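Local coordinates for protein L-fuculose phosphate aldolase (Streptococcus pneumoniae, PDB 4C24) that is a zinc-containing aldolase of the class II aldolase and adducin family, assembled from four copies of one alpha/beta subunit, at residues 19-24 / 51-56; 42-47 / 58-63; 83-88 / 141-146; 107-112 / 157-162; 116-121 / 180-185. All coordinates share one frame; numbering follows the deposited sequence.

Interaction 1: residues 19-24 / 51-56; sequences KLVETD and DFFEIK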
# COMPACT_ATOMS: atom_id res chain seq x y z
N LYS A 19 2.15 16.46 6.60
CA LYS A 19 0.95 15.77 6.08
C LYS A 19 1.28 14.99 4.81
O LYS A 19 0.79 13.87 4.63
CB LYS A 19 -0.21 16.72 5.81
N LEU A 20 2.13 15.55 3.98
CA LEU A 20 2.53 14.82 2.76
C LEU A 20 3.18 13.47 3.10
O LEU A 20 2.91 12.47 2.45
CB LEU A 20 3.47 15.67 1.89
CG LEU A 20 2.86 16.83 1.11
CD1 LEU A 20 4.00 17.66 0.55
CD2 LEU A 20 1.96 16.35 -0.03
N VAL A 21 4.01 13.41 4.15
CA VAL A 21 4.66 12.15 4.55
C VAL A 21 3.68 11.27 5.32
O VAL A 21 3.62 10.06 5.13
CB VAL A 21 5.93 12.39 5.39
CG1 VAL A 21 6.66 11.07 5.68
CG2 VAL A 21 6.86 13.39 4.73
N GLU A 22 2.90 11.88 6.22
CA GLU A 22 2.00 11.11 7.09
C GLU A 22 0.98 10.33 6.25
O GLU A 22 0.66 9.17 6.57
CB GLU A 22 1.27 12.06 8.05
CG GLU A 22 2.19 12.72 9.09
CD GLU A 22 1.58 13.90 9.85
OE1 GLU A 22 0.50 14.42 9.47
OE2 GLU A 22 2.20 14.35 10.84
N THR A 23 0.51 10.94 5.17
CA THR A 23 -0.48 10.29 4.30
C THR A 23 0.17 9.47 3.19
O THR A 23 -0.52 8.91 2.34
CB THR A 23 -1.45 11.30 3.65
OG1 THR A 23 -0.71 12.18 2.80
CG2 THR A 23 -2.20 12.12 4.70
N ASP A 24 1.49 9.37 3.24
CA ASP A 24 2.27 8.59 2.27
C ASP A 24 2.12 9.05 0.82
O ASP A 24 2.30 8.26 -0.12
CB ASP A 24 1.97 7.09 2.38
CG ASP A 24 3.13 6.24 1.86
OD1 ASP A 24 4.30 6.66 1.99
OD2 ASP A 24 2.85 5.15 1.32
N ASP A 51 14.85 17.06 5.75
CA ASP A 51 13.73 16.16 6.02
C ASP A 51 12.53 16.94 6.55
O ASP A 51 12.69 17.81 7.43
CB ASP A 51 14.18 15.11 7.06
CG ASP A 51 13.23 13.92 7.17
OD1 ASP A 51 12.06 14.09 7.58
OD2 ASP A 51 13.68 12.79 6.86
N PHE A 52 11.34 16.67 6.02
CA PHE A 52 10.13 17.40 6.41
C PHE A 52 9.87 17.37 7.91
O PHE A 52 9.30 18.31 8.48
CB PHE A 52 8.90 16.90 5.66
CG PHE A 52 8.78 17.41 4.25
CD1 PHE A 52 9.32 18.63 3.87
CD2 PHE A 52 8.10 16.67 3.30
CE1 PHE A 52 9.21 19.10 2.56
CE2 PHE A 52 7.97 17.13 1.99
CZ PHE A 52 8.53 18.34 1.62
N PHE A 53 10.30 16.29 8.57
CA PHE A 53 10.06 16.15 9.99
C PHE A 53 11.09 16.86 10.86
O PHE A 53 10.99 16.87 12.09
CB PHE A 53 9.92 14.67 10.35
CG PHE A 53 8.52 14.18 10.23
CD1 PHE A 53 7.63 14.33 11.29
CD2 PHE A 53 8.06 13.64 9.04
CE1 PHE A 53 6.33 13.90 11.19
CE2 PHE A 53 6.74 13.20 8.93
CZ PHE A 53 5.88 13.34 10.01
N GLU A 54 12.07 17.48 10.21
CA GLU A 54 13.13 18.22 10.89
C GLU A 54 13.12 19.71 10.56
O GLU A 54 14.00 20.45 11.01
CB GLU A 54 14.50 17.62 10.54
CG GLU A 54 14.66 16.17 10.98
CD GLU A 54 16.11 15.74 11.06
OE1 GLU A 54 16.77 15.68 10.00
OE2 GLU A 54 16.58 15.46 12.18
N ILE A 55 12.14 20.16 9.79
CA ILE A 55 12.06 21.58 9.43
C ILE A 55 11.50 22.43 10.57
O ILE A 55 10.40 22.17 11.08
CB ILE A 55 11.24 21.82 8.14
CG1 ILE A 55 11.81 21.00 6.98
CG2 ILE A 55 11.22 23.30 7.77
CD1 ILE A 55 10.97 21.10 5.72
N LYS A 56 12.28 23.44 10.97
CA LYS A 56 11.84 24.43 11.96
C LYS A 56 11.42 25.71 11.26
O LYS A 56 11.81 25.96 10.11
CB LYS A 56 12.97 24.75 12.92
CG LYS A 56 13.52 23.57 13.69
CD LYS A 56 14.50 24.09 14.73
CE LYS A 56 15.57 23.07 15.07
NZ LYS A 56 16.86 23.46 14.44
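Val-21, near the C-terminal end of helix 7-22, pushes its branched side chain between two consecutive phenylalanines, Phe-52 and Phe-53, and the contact is almost entirely apolar. CG2, anti to its own carbonyl carbon, meets the rim of the Phe-52 ring in the ring plane, 3.8 Å from CD2 of Phe-52. CB of Val-21 lies in the plane of the Phe-53 ring at its edge, 3.7 Å from CE2 of Phe-53. Beta-branching suits this place: CG1 of Val-21 also reaches CE2 of Phe-53, at 3.9 Å, while CG2 serves Phe-52. Leu-20 adds a looser touch, CD1 standing 4.3 Å from CE2 of Phe-52, and its isobutyl group also packs on Phe-173 and Leu-33. At the exposed margin the extended chain of Glu-22 lays CG against the edge of Phe-53, 3.9 Å from CZ, and OE2 comes equally near CZ, so the carboxylate lies beside the ring rim.

Hydrogen bonds lie within each segment, none between them. Asp-51 OD1 accepts from the backbone N of Phe-53 at 3.0 Å with its anti lone pair, and this fixes the turn that carries both rings. Lys-19 O is gripped by N and OG1 of Thr-23 from opposite faces of its plane. The arrangement is a helix closed by a Schellman motif at Asp-24, packed against an Asx turn in the loop between strands 42-45 and 61-64.

Interaction 2: residues 42-47 / 58-63; sequences LMAITP and SDIVVM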
# COMPACT_ATOMS: atom_id res chain seq x y z
N LEU A 42 5.56 38.56 -0.88
CA LEU A 42 6.64 37.73 -0.37
C LEU A 42 6.24 36.28 -0.53
O LEU A 42 5.09 35.92 -0.23
CB LEU A 42 6.88 37.99 1.12
CG LEU A 42 7.46 39.37 1.43
CD1 LEU A 42 7.54 39.52 2.95
CD2 LEU A 42 8.81 39.54 0.78
N MET A 43 7.20 35.45 -0.97
CA MET A 43 7.02 34.01 -0.94
C MET A 43 7.74 33.40 0.27
O MET A 43 8.91 33.68 0.49
CB MET A 43 7.53 33.39 -2.26
CG MET A 43 7.39 31.88 -2.28
SD MET A 43 7.97 31.13 -3.83
CE MET A 43 9.73 31.27 -3.66
N ALA A 44 7.05 32.53 1.01
CA ALA A 44 7.70 31.71 2.01
C ALA A 44 7.78 30.29 1.46
O ALA A 44 6.79 29.76 0.97
CB ALA A 44 6.90 31.74 3.31
N ILE A 45 8.96 29.70 1.55
CA ILE A 45 9.17 28.39 0.94
C ILE A 45 9.99 27.48 1.85
O ILE A 45 10.78 27.95 2.66
CB ILE A 45 9.82 28.57 -0.46
CG1 ILE A 45 9.80 27.24 -1.21
CG2 ILE A 45 11.22 29.16 -0.36
CD1 ILE A 45 10.01 27.37 -2.71
N THR A 46 9.79 26.18 1.74
CA THR A 46 10.61 25.22 2.48
C THR A 46 12.06 25.24 2.06
O THR A 46 12.37 25.63 0.93
CB THR A 46 9.99 23.81 2.38
OG1 THR A 46 9.79 23.50 0.98
CG2 THR A 46 8.65 23.79 3.09
N PRO A 47 12.98 24.84 2.94
CA PRO A 47 14.41 24.89 2.64
C PRO A 47 14.86 23.66 1.86
O PRO A 47 14.15 22.64 1.86
CB PRO A 47 15.03 24.86 4.04
CG PRO A 47 14.10 23.96 4.78
CD PRO A 47 12.74 24.42 4.34
N SER A 58 12.54 28.58 11.63
CA SER A 58 13.73 29.31 11.23
C SER A 58 14.38 28.79 9.96
O SER A 58 15.23 29.46 9.40
CB SER A 58 14.74 29.40 12.38
OG SER A 58 15.23 28.12 12.74
N ASP A 59 14.00 27.59 9.52
CA ASP A 59 14.53 27.01 8.26
C ASP A 59 13.73 27.48 7.05
O ASP A 59 14.21 27.32 5.90
CB ASP A 59 14.46 25.49 8.27
CG ASP A 59 15.42 24.84 9.26
OD1 ASP A 59 16.59 25.28 9.38
OD2 ASP A 59 14.99 23.85 9.91
N ILE A 60 12.53 27.98 7.28
CA ILE A 60 11.69 28.53 6.17
C ILE A 60 12.38 29.75 5.61
O ILE A 60 12.94 30.59 6.33
CB ILE A 60 10.22 28.85 6.59
CG1 ILE A 60 9.52 27.59 7.13
CG2 ILE A 60 9.41 29.51 5.44
CD1 ILE A 60 9.38 26.47 6.11
N VAL A 61 12.39 29.83 4.28
CA VAL A 61 13.05 30.91 3.60
C VAL A 61 11.99 31.83 3.02
O VAL A 61 10.99 31.37 2.46
CB VAL A 61 13.99 30.42 2.47
CG1 VAL A 61 14.60 31.59 1.75
CG2 VAL A 61 15.09 29.51 3.01
N VAL A 62 12.21 33.14 3.18
CA VAL A 62 11.24 34.11 2.68
C VAL A 62 11.95 34.93 1.62
O VAL A 62 13.08 35.37 1.80
CB VAL A 62 10.71 35.02 3.81
CG1 VAL A 62 9.67 36.00 3.27
CG2 VAL A 62 10.10 34.15 4.89
N MET A 63 11.29 35.09 0.48
CA MET A 63 11.85 35.74 -0.67
C MET A 63 10.93 36.81 -1.20
O MET A 63 9.73 36.67 -1.10
CB MET A 63 11.90 34.68 -1.75
CG MET A 63 13.21 34.54 -2.46
SD MET A 63 12.86 33.12 -3.51
CE MET A 63 13.54 31.83 -2.48
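Ala-44 lays its small CB against CG2 of Ile-60 at 4.0 Å, on the face of the sheet where it sits opposite Val-62. On the same margin CB of Leu-42 meets CG1 of Val-62 at 4.0 Å. The other face carries Met-43, Ile-45, Val-61 and Met-63, flexible thioethers among branched chains. The Met-43 chain runs out with CG anti to the backbone N (chi1 179°) and bends only at its last torsion; in one of the two conformers of Met-63 the two methionines lie side by side, pointing the same way.

The backbones form an antiparallel pair. Met-43 and Met-63 exchange two hydrogen bonds, N to O and O to N, both 2.8 Å, and Ile-45 and Val-61 exchange two more; Ala-44 and Val-62 are the non-hydrogen-bonded pair between them. Beyond the strands the Pro-47 ring closes on the backbone of Asp-59, CB of Pro-47 lying 3.2 Å from the O of Asp-59. Proline, lacking an N-H, suits the point where the pairing stops. The Asp-59 carboxylate is held by a salt bridge to Arg-74.

Strand 32-37 pairs with the far edge of 42-45, and just past its end Thr-46 OG1 bonds to the N of Leu-33, while strand 69-71 flanks 61-63. Helix 80-89 covers the methionine face through Trp-80, His-83 and Tyr-87.

Interaction 3: residues 83-88 / 141-146; sequences HLIQYQ and LAVNAA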
# COMPACT_ATOMS: atom_id res chain seq x y z
N HIS A 83 8.31 27.64 -8.15
CA HIS A 83 7.19 28.20 -7.42
C HIS A 83 7.00 29.67 -7.70
O HIS A 83 5.88 30.12 -8.03
CB HIS A 83 7.44 28.08 -5.88
CG HIS A 83 7.40 26.67 -5.36
ND1 HIS A 83 6.46 26.24 -4.44
CD2 HIS A 83 8.16 25.59 -5.66
CE1 HIS A 83 6.68 24.96 -4.16
NE2 HIS A 83 7.69 24.53 -4.92
N LEU A 84 8.09 30.44 -7.60
CA LEU A 84 8.01 31.88 -7.74
C LEU A 84 7.42 32.34 -9.08
O LEU A 84 6.61 33.26 -9.12
CB LEU A 84 9.38 32.49 -7.51
CG LEU A 84 9.43 34.01 -7.38
CD1 LEU A 84 8.58 34.52 -6.20
CD2 LEU A 84 10.87 34.50 -7.31
N ILE A 85 7.81 31.67 -10.18
CA ILE A 85 7.31 32.09 -11.49
C ILE A 85 5.79 31.91 -11.61
O ILE A 85 5.11 32.66 -12.33
CB ILE A 85 8.07 31.38 -12.63
CG1 ILE A 85 7.91 32.16 -13.93
CG2 ILE A 85 7.68 29.91 -12.75
CD1 ILE A 85 8.68 31.54 -15.08
N GLN A 86 5.24 30.93 -10.89
CA GLN A 86 3.80 30.81 -10.84
C GLN A 86 3.19 32.04 -10.20
O GLN A 86 2.25 32.61 -10.70
CB GLN A 86 3.36 29.54 -10.12
CG GLN A 86 3.94 28.25 -10.70
CD GLN A 86 3.19 27.78 -11.95
OE1 GLN A 86 2.09 28.25 -12.26
NE2 GLN A 86 3.75 26.77 -12.62
N TYR A 87 3.73 32.44 -9.04
CA TYR A 87 3.15 33.58 -8.38
C TYR A 87 3.29 34.88 -9.18
O TYR A 87 2.44 35.76 -9.11
CB TYR A 87 3.80 33.76 -7.02
CG TYR A 87 3.58 32.61 -6.09
CD1 TYR A 87 2.32 32.10 -5.87
CD2 TYR A 87 4.67 32.00 -5.45
CE1 TYR A 87 2.11 31.05 -4.97
CE2 TYR A 87 4.49 30.94 -4.56
CZ TYR A 87 3.21 30.48 -4.31
OH TYR A 87 3.02 29.43 -3.43
N GLN A 88 4.37 34.98 -9.96
CA GLN A 88 4.62 36.11 -10.84
C GLN A 88 3.65 36.20 -11.99
O GLN A 88 3.44 37.27 -12.51
CB GLN A 88 6.01 36.00 -11.46
CG GLN A 88 7.15 36.24 -10.48
CD GLN A 88 8.51 35.95 -11.08
OE1 GLN A 88 8.59 35.44 -12.21
NE2 GLN A 88 9.57 36.26 -10.36
N LEU A 141 12.95 24.39 -16.25
CA LEU A 141 11.87 23.63 -15.61
C LEU A 141 10.79 24.58 -15.11
O LEU A 141 9.60 24.33 -15.33
CB LEU A 141 12.39 22.74 -14.48
CG LEU A 141 11.29 21.92 -13.80
CD1 LEU A 141 10.57 21.01 -14.79
CD2 LEU A 141 11.87 21.12 -12.65
N ALA A 142 11.21 25.69 -14.49
CA ALA A 142 10.24 26.66 -14.00
C ALA A 142 9.34 27.19 -15.12
O ALA A 142 8.13 27.24 -14.97
CB ALA A 142 10.94 27.82 -13.29
N VAL A 143 9.97 27.57 -16.24
CA VAL A 143 9.20 28.07 -17.37
C VAL A 143 8.29 26.98 -17.99
O VAL A 143 7.13 27.23 -18.26
CB VAL A 143 10.14 28.69 -18.43
CG1 VAL A 143 9.41 28.95 -19.76
CG2 VAL A 143 10.78 29.95 -17.89
N ASN A 144 8.83 25.78 -18.16
CA ASN A 144 8.07 24.66 -18.73
C ASN A 144 6.84 24.34 -17.90
O ASN A 144 5.76 24.12 -18.41
CB ASN A 144 8.95 23.42 -18.90
CG ASN A 144 10.04 23.60 -19.96
OD1 ASN A 144 10.11 24.63 -20.66
ND2 ASN A 144 10.91 22.60 -20.05
N ALA A 145 7.01 24.37 -16.57
CA ALA A 145 5.92 24.11 -15.66
C ALA A 145 4.86 25.21 -15.67
O ALA A 145 3.68 24.93 -15.64
CB ALA A 145 6.47 23.93 -14.23
N ALA A 146 5.31 26.47 -15.70
CA ALA A 146 4.39 27.60 -15.80
C ALA A 146 3.51 27.46 -17.03
O ALA A 146 2.31 27.53 -16.95
CB ALA A 146 5.14 28.93 -15.82
O HOH W 1 0.87 28.49 -14.79
O HOH W 2 6.45 26.83 -12.61
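Helices 83-88 and 141-146 run in broadly the same direction, their axes 9.0 Å apart at closest approach and inclined at 45°. Ile-85 carries the apolar half of the contact. Its CG2 lies 3.9 Å from CB of Ala-142 and also rests against the next turn, 4.1 Å from CB of Ala-146; CG1 is anti to the backbone N, and chi2 (178°) extends CD1 to CG2 of Val-143, 3.9 Å away. Alanines at 142 and 146, one turn apart, keep the surface of the second helix low enough for CG2 of Ile-85 to come within 3.5 Å of the O of Ala-142.

Gln-86 supplies the polar half. Its chain bends at chi2 (-80°), swinging CD toward the neighbouring helix, and NE2 lies 3.3 Å from CA of Ala-146. No direct hydrogen bond joins the helices; two waters do the work. One accepts from NE2 of Gln-86 at 2.7 Å and donates to the O of Ala-142. The other donates to both OE1 of Gln-86 and the O of Ala-146, each at 2.8 Å.

Glutamine suits the place, offering donor and acceptor on one flat group. The chemistry therefore joins the helices by methyl contacts and, beside them, by water-bridged carbonyls, the O of Ala-142 meeting both; OE1 and NE2 of the buried amide each take a water in place of a protein atom across the contact.

Interaction 4: residues 107-112 / 157-162; sequences LACLRE and LANHGI. With ZN (zinc ion), chain B.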
# COMPACT_ATOMS: atom_id res chain seq x y z
N LEU A 107 2.89 8.63 -14.75
CA LEU A 107 2.44 9.34 -15.96
C LEU A 107 3.51 10.32 -16.43
O LEU A 107 3.79 10.43 -17.61
CB LEU A 107 1.12 10.03 -15.72
CG LEU A 107 -0.04 9.05 -15.58
CD1 LEU A 107 -1.31 9.82 -15.27
CD2 LEU A 107 -0.26 8.25 -16.91
N ALA A 108 4.15 11.05 -15.51
CA ALA A 108 5.19 11.98 -15.87
C ALA A 108 6.38 11.30 -16.55
O ALA A 108 7.03 11.90 -17.40
CB ALA A 108 5.67 12.67 -14.58
N CYS A 109 6.71 10.08 -16.12
CA CYS A 109 7.84 9.37 -16.70
C CYS A 109 7.53 8.77 -18.06
O CYS A 109 8.46 8.51 -18.82
CB CYS A 109 8.42 8.34 -15.74
SG CYS A 109 9.11 9.09 -14.24
N LEU A 110 6.25 8.54 -18.31
CA LEU A 110 5.76 8.16 -19.64
C LEU A 110 5.59 9.39 -20.49
O LEU A 110 5.37 9.29 -21.71
CB LEU A 110 4.42 7.46 -19.52
CG LEU A 110 4.43 6.11 -18.84
CD1 LEU A 110 3.05 5.81 -18.24
CD2 LEU A 110 4.89 5.02 -19.80
N ARG A 111 5.63 10.57 -19.87
CA ARG A 111 5.26 11.83 -20.51
C ARG A 111 3.83 11.76 -21.11
O ARG A 111 3.59 12.17 -22.26
CB ARG A 111 6.34 12.29 -21.49
CG ARG A 111 7.70 12.38 -20.82
CD ARG A 111 8.77 12.93 -21.73
NE ARG A 111 10.07 12.96 -21.07
CZ ARG A 111 11.16 13.49 -21.62
NH1 ARG A 111 11.11 13.98 -22.86
NH2 ARG A 111 12.32 13.47 -20.98
N GLU A 112 2.91 11.20 -20.32
CA GLU A 112 1.52 10.99 -20.68
C GLU A 112 0.65 11.87 -19.83
O GLU A 112 0.84 11.91 -18.61
CB GLU A 112 1.11 9.54 -20.45
CG GLU A 112 1.64 8.56 -21.48
CD GLU A 112 0.76 8.43 -22.72
OE1 GLU A 112 -0.26 9.15 -22.82
OE2 GLU A 112 1.10 7.59 -23.58
N LEU A 157 5.44 17.01 -14.13
CA LEU A 157 6.79 17.41 -14.52
C LEU A 157 7.48 16.15 -15.03
O LEU A 157 7.65 15.17 -14.31
CB LEU A 157 7.54 17.93 -13.30
CG LEU A 157 6.82 19.08 -12.59
CD1 LEU A 157 7.61 19.44 -11.33
CD2 LEU A 157 6.56 20.29 -13.48
N ALA A 158 7.84 16.19 -16.32
CA ALA A 158 8.35 15.02 -16.98
C ALA A 158 9.49 14.33 -16.22
O ALA A 158 10.48 14.96 -15.84
CB ALA A 158 8.82 15.41 -18.37
N ASN A 159 9.36 13.03 -15.97
CA ASN A 159 10.42 12.24 -15.35
C ASN A 159 10.75 12.74 -13.95
O ASN A 159 11.87 12.59 -13.49
CB ASN A 159 11.69 12.18 -16.22
CG ASN A 159 11.42 11.54 -17.55
OD1 ASN A 159 11.41 10.32 -17.70
ND2 ASN A 159 11.18 12.36 -18.51
N HIS A 160 9.74 13.32 -13.31
CA HIS A 160 10.01 14.07 -12.07
C HIS A 160 8.90 13.97 -11.05
O HIS A 160 9.09 13.35 -9.99
CB HIS A 160 10.32 15.51 -12.43
CG HIS A 160 10.79 16.34 -11.28
ND1 HIS A 160 11.56 17.47 -11.44
CD2 HIS A 160 10.58 16.21 -9.94
CE1 HIS A 160 11.80 18.00 -10.25
NE2 HIS A 160 11.22 17.26 -9.32
N GLY A 161 7.76 14.57 -11.32
CA GLY A 161 6.69 14.58 -10.32
C GLY A 161 5.54 15.47 -10.67
O GLY A 161 5.15 15.57 -11.83
N ILE A 162 4.98 16.14 -9.67
CA ILE A 162 3.79 16.92 -9.86
C ILE A 162 3.98 18.27 -9.19
O ILE A 162 4.74 18.39 -8.22
CB ILE A 162 2.56 16.19 -9.25
CG1 ILE A 162 1.24 16.86 -9.61
CG2 ILE A 162 2.69 16.08 -7.73
CD1 ILE A 162 0.02 16.09 -9.17
ZN ZN B . 11.19 17.53 -7.34
O HOH W 3 12.93 18.65 -7.07
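The C-terminal end of helix 103-110 meets the turn that carries His-160 of the zinc site. Ala-108 packs directly on the turn. Its CB, too small to keep the turn at a distance, lies 3.2 Å from the O of Leu-157, and its O accepts from the N of Asn-159 at 3.0 Å. The donor stands well above the carbonyl plane, 73° out of it; the same oxygen also takes a weak bond from the N of Arg-111. CA of Ala-158 adds a C-H contact to it.

Beside it, SG of Cys-109, anti to its own carbonyl carbon, packs 3.6 Å from CA of Asn-159. Arg-111, whose positive phi ends the helix in a Schellman motif, sends an extended chain from CG to NE past the turn, so that NE reaches within 3.9 Å of CB of Ala-158. The side chain of Asn-159 meets the edge of the guanidinium, the two planes inclined at 74°.

CB of His-160 points away from the helix segment, and NE2 binds zinc at 2.0 Å alongside a water; His-98 and His-100 also bind the metal. His-118 of a second subunit bonds through NE2 to the O of His-160. His-160 and Gly-161 both face Leu-157, so the histidine enters strand 161-166 through a classic beta bulge. The whole is part of a three-histidine zinc site at a subunit interface.

Interaction 5: residues 116-121 / 180-185; sequences ASHYMI and EYCAKI. With SO4 (sulfate ion), chain D; SO4 (sulfate ion), chain C.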
# COMPACT_ATOMS: atom_id res chain seq x y z
N ALA A 116 -9.81 12.92 -17.96
CA ALA A 116 -10.95 12.81 -17.05
C ALA A 116 -11.59 11.42 -17.00
O ALA A 116 -12.80 11.27 -17.24
CB ALA A 116 -12.00 13.84 -17.41
N SER A 117 -10.80 10.40 -16.66
CA SER A 117 -11.37 9.08 -16.40
C SER A 117 -12.14 9.06 -15.09
O SER A 117 -13.01 8.24 -14.92
CB SER A 117 -10.31 7.97 -16.45
OG SER A 117 -9.11 8.34 -15.78
N HIS A 118 -11.77 9.95 -14.16
CA HIS A 118 -12.54 10.16 -12.96
C HIS A 118 -12.92 11.62 -12.86
O HIS A 118 -12.07 12.49 -13.13
CB HIS A 118 -11.74 9.76 -11.73
CG HIS A 118 -12.58 9.61 -10.51
ND1 HIS A 118 -13.03 10.70 -9.79
CD2 HIS A 118 -13.11 8.51 -9.92
CE1 HIS A 118 -13.78 10.26 -8.78
NE2 HIS A 118 -13.85 8.94 -8.85
N TYR A 119 -14.16 11.90 -12.48
CA TYR A 119 -14.65 13.28 -12.46
C TYR A 119 -13.91 14.22 -11.49
O TYR A 119 -13.92 15.42 -11.68
CB TYR A 119 -16.15 13.35 -12.22
CG TYR A 119 -16.57 13.23 -10.79
CD1 TYR A 119 -16.66 14.37 -10.01
CD2 TYR A 119 -16.88 12.00 -10.22
CE1 TYR A 119 -17.04 14.30 -8.69
CE2 TYR A 119 -17.25 11.92 -8.88
CZ TYR A 119 -17.34 13.09 -8.13
OH TYR A 119 -17.71 13.01 -6.81
N MET A 120 -13.28 13.64 -10.47
CA MET A 120 -12.62 14.46 -9.45
C MET A 120 -11.42 15.24 -9.95
O MET A 120 -10.90 16.15 -9.28
CB MET A 120 -12.23 13.62 -8.24
CG MET A 120 -13.41 13.29 -7.35
SD MET A 120 -14.19 14.74 -6.62
CE MET A 120 -12.80 15.58 -5.91
N ILE A 121 -10.94 14.93 -11.15
CA ILE A 121 -9.84 15.67 -11.71
C ILE A 121 -10.22 17.14 -11.89
O ILE A 121 -9.36 17.97 -12.04
CB ILE A 121 -9.30 15.03 -13.03
CG1 ILE A 121 -7.88 15.52 -13.30
CG2 ILE A 121 -10.26 15.23 -14.21
CD1 ILE A 121 -6.94 15.33 -12.12
N GLU A 180 -3.22 12.70 -7.54
CA GLU A 180 -2.54 11.42 -7.38
C GLU A 180 -3.57 10.26 -7.45
O GLU A 180 -3.32 9.23 -8.11
CB GLU A 180 -1.72 11.41 -6.08
CG GLU A 180 -1.11 10.04 -5.73
CD GLU A 180 -0.24 9.38 -6.82
OE1 GLU A 180 0.36 10.12 -7.60
OE2 GLU A 180 -0.08 8.14 -6.80
N TYR A 181 -4.75 10.44 -6.83
CA TYR A 181 -5.77 9.42 -6.85
C TYR A 181 -6.23 9.18 -8.28
O TYR A 181 -6.35 8.03 -8.70
CB TYR A 181 -6.93 9.84 -5.94
CG TYR A 181 -8.14 8.97 -6.03
CD1 TYR A 181 -8.22 7.78 -5.33
CD2 TYR A 181 -9.24 9.35 -6.82
CE1 TYR A 181 -9.35 6.97 -5.40
CE2 TYR A 181 -10.37 8.55 -6.92
CZ TYR A 181 -10.43 7.37 -6.20
OH TYR A 181 -11.55 6.57 -6.29
N CYS A 182 -6.51 10.26 -8.99
CA CYS A 182 -6.99 10.16 -10.37
C CYS A 182 -5.92 9.51 -11.22
O CYS A 182 -6.26 8.69 -12.11
CB CYS A 182 -7.37 11.52 -10.94
SG CYS A 182 -8.91 12.14 -10.25
N ALA A 183 -4.66 9.87 -11.01
CA ALA A 183 -3.57 9.26 -11.80
C ALA A 183 -3.54 7.77 -11.57
O ALA A 183 -3.35 6.96 -12.49
CB ALA A 183 -2.22 9.88 -11.47
N LYS A 184 -3.67 7.37 -10.32
CA LYS A 184 -3.69 5.97 -9.95
C LYS A 184 -4.86 5.23 -10.61
O LYS A 184 -4.66 4.17 -11.19
CB LYS A 184 -3.70 5.82 -8.41
CG LYS A 184 -3.65 4.35 -8.00
CD LYS A 184 -3.51 4.24 -6.49
CE LYS A 184 -3.44 2.80 -6.06
NZ LYS A 184 -3.15 2.76 -4.58
N ILE A 185 -6.07 5.78 -10.51
CA ILE A 185 -7.24 5.16 -11.12
C ILE A 185 -6.98 4.99 -12.62
O ILE A 185 -7.25 3.92 -13.18
CB ILE A 185 -8.52 5.97 -10.89
CG1 ILE A 185 -8.88 6.02 -9.38
CG2 ILE A 185 -9.70 5.46 -11.73
CD1 ILE A 185 -9.10 4.67 -8.77
S SO4 D . 0.64 3.61 -3.82
O1 SO4 D . 1.67 4.67 -3.83
O2 SO4 D . 0.39 3.28 -2.39
O3 SO4 D . -0.57 4.19 -4.43
O4 SO4 D . 1.13 2.44 -4.58
S SO4 C . -4.60 -0.07 -2.61
O1 SO4 C . -5.62 1.00 -2.59
O2 SO4 C . -3.85 0.03 -1.34
O3 SO4 C . -5.34 -1.34 -2.68
O4 SO4 C . -3.72 0.10 -3.79
O HOH W 4 -8.84 8.82 -13.26
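Cys-182 fills the tight part of this contact, its SG pressed into the loop 3.6 Å from the N of Ile-121 and 4.0 Å from CB of His-118. A cysteine is compact enough to sit here on the helix, and the same sulfur meets CB of Met-120 at 4.2 Å. Next to it the edge of Tyr-181 turns to one face of the His-118 ring, a T-shaped pair with planes at 84°; CE2 of Tyr-181 lies 4.0 Å above it, toward the rim. ND1 of His-118 accepts from the N of Met-120 at 3.0 Å, which steadies the ring.

The wetter part is at Ser-117, whose side chain makes no contact with 180-185 itself, though it packs on Tyr-186. Water bridges the gap, 2.6 Å from OG of Ser-117 and donating to the O of Cys-182 at 2.8 Å. Extended Lys-184 donates from NZ to two sulfate ions.

Both rings look to the third subunit, NE2 of His-118 bonding to the O of its His-160 and OH of Tyr-181 to the O of its Thr-101. The arrangement is a loop packed on helix 169-192 at the subunit interface, beside the neighbour's zinc-binding histidine.

Overall arrangement
Interaction 2 is the fully buried sheet contact, built from backbone pairing and large apolar chains; interactions 1 and 3 are partly buried and have no direct hydrogen bond across them, interaction 1 being side-chain contact and interaction 3 adding water bridges to backbone carbonyls. Interactions 1 and 2 share the loop after strand 42-45: Ile-55 packs on Pro-47 and Ile-60. Met-43 and Ile-45 join interaction 2 to interaction 3 at His-83, and Leu-141 and Ala-145 carry interaction 3 on to His-160 and Leu-157 of interaction 4. Interactions 4 and 5 touch through Leu-107 and Ala-183. Both are buried and meet other subunits, NE2 of His-118 of one copy bonding to the backbone O of zinc-binding His-160 of another.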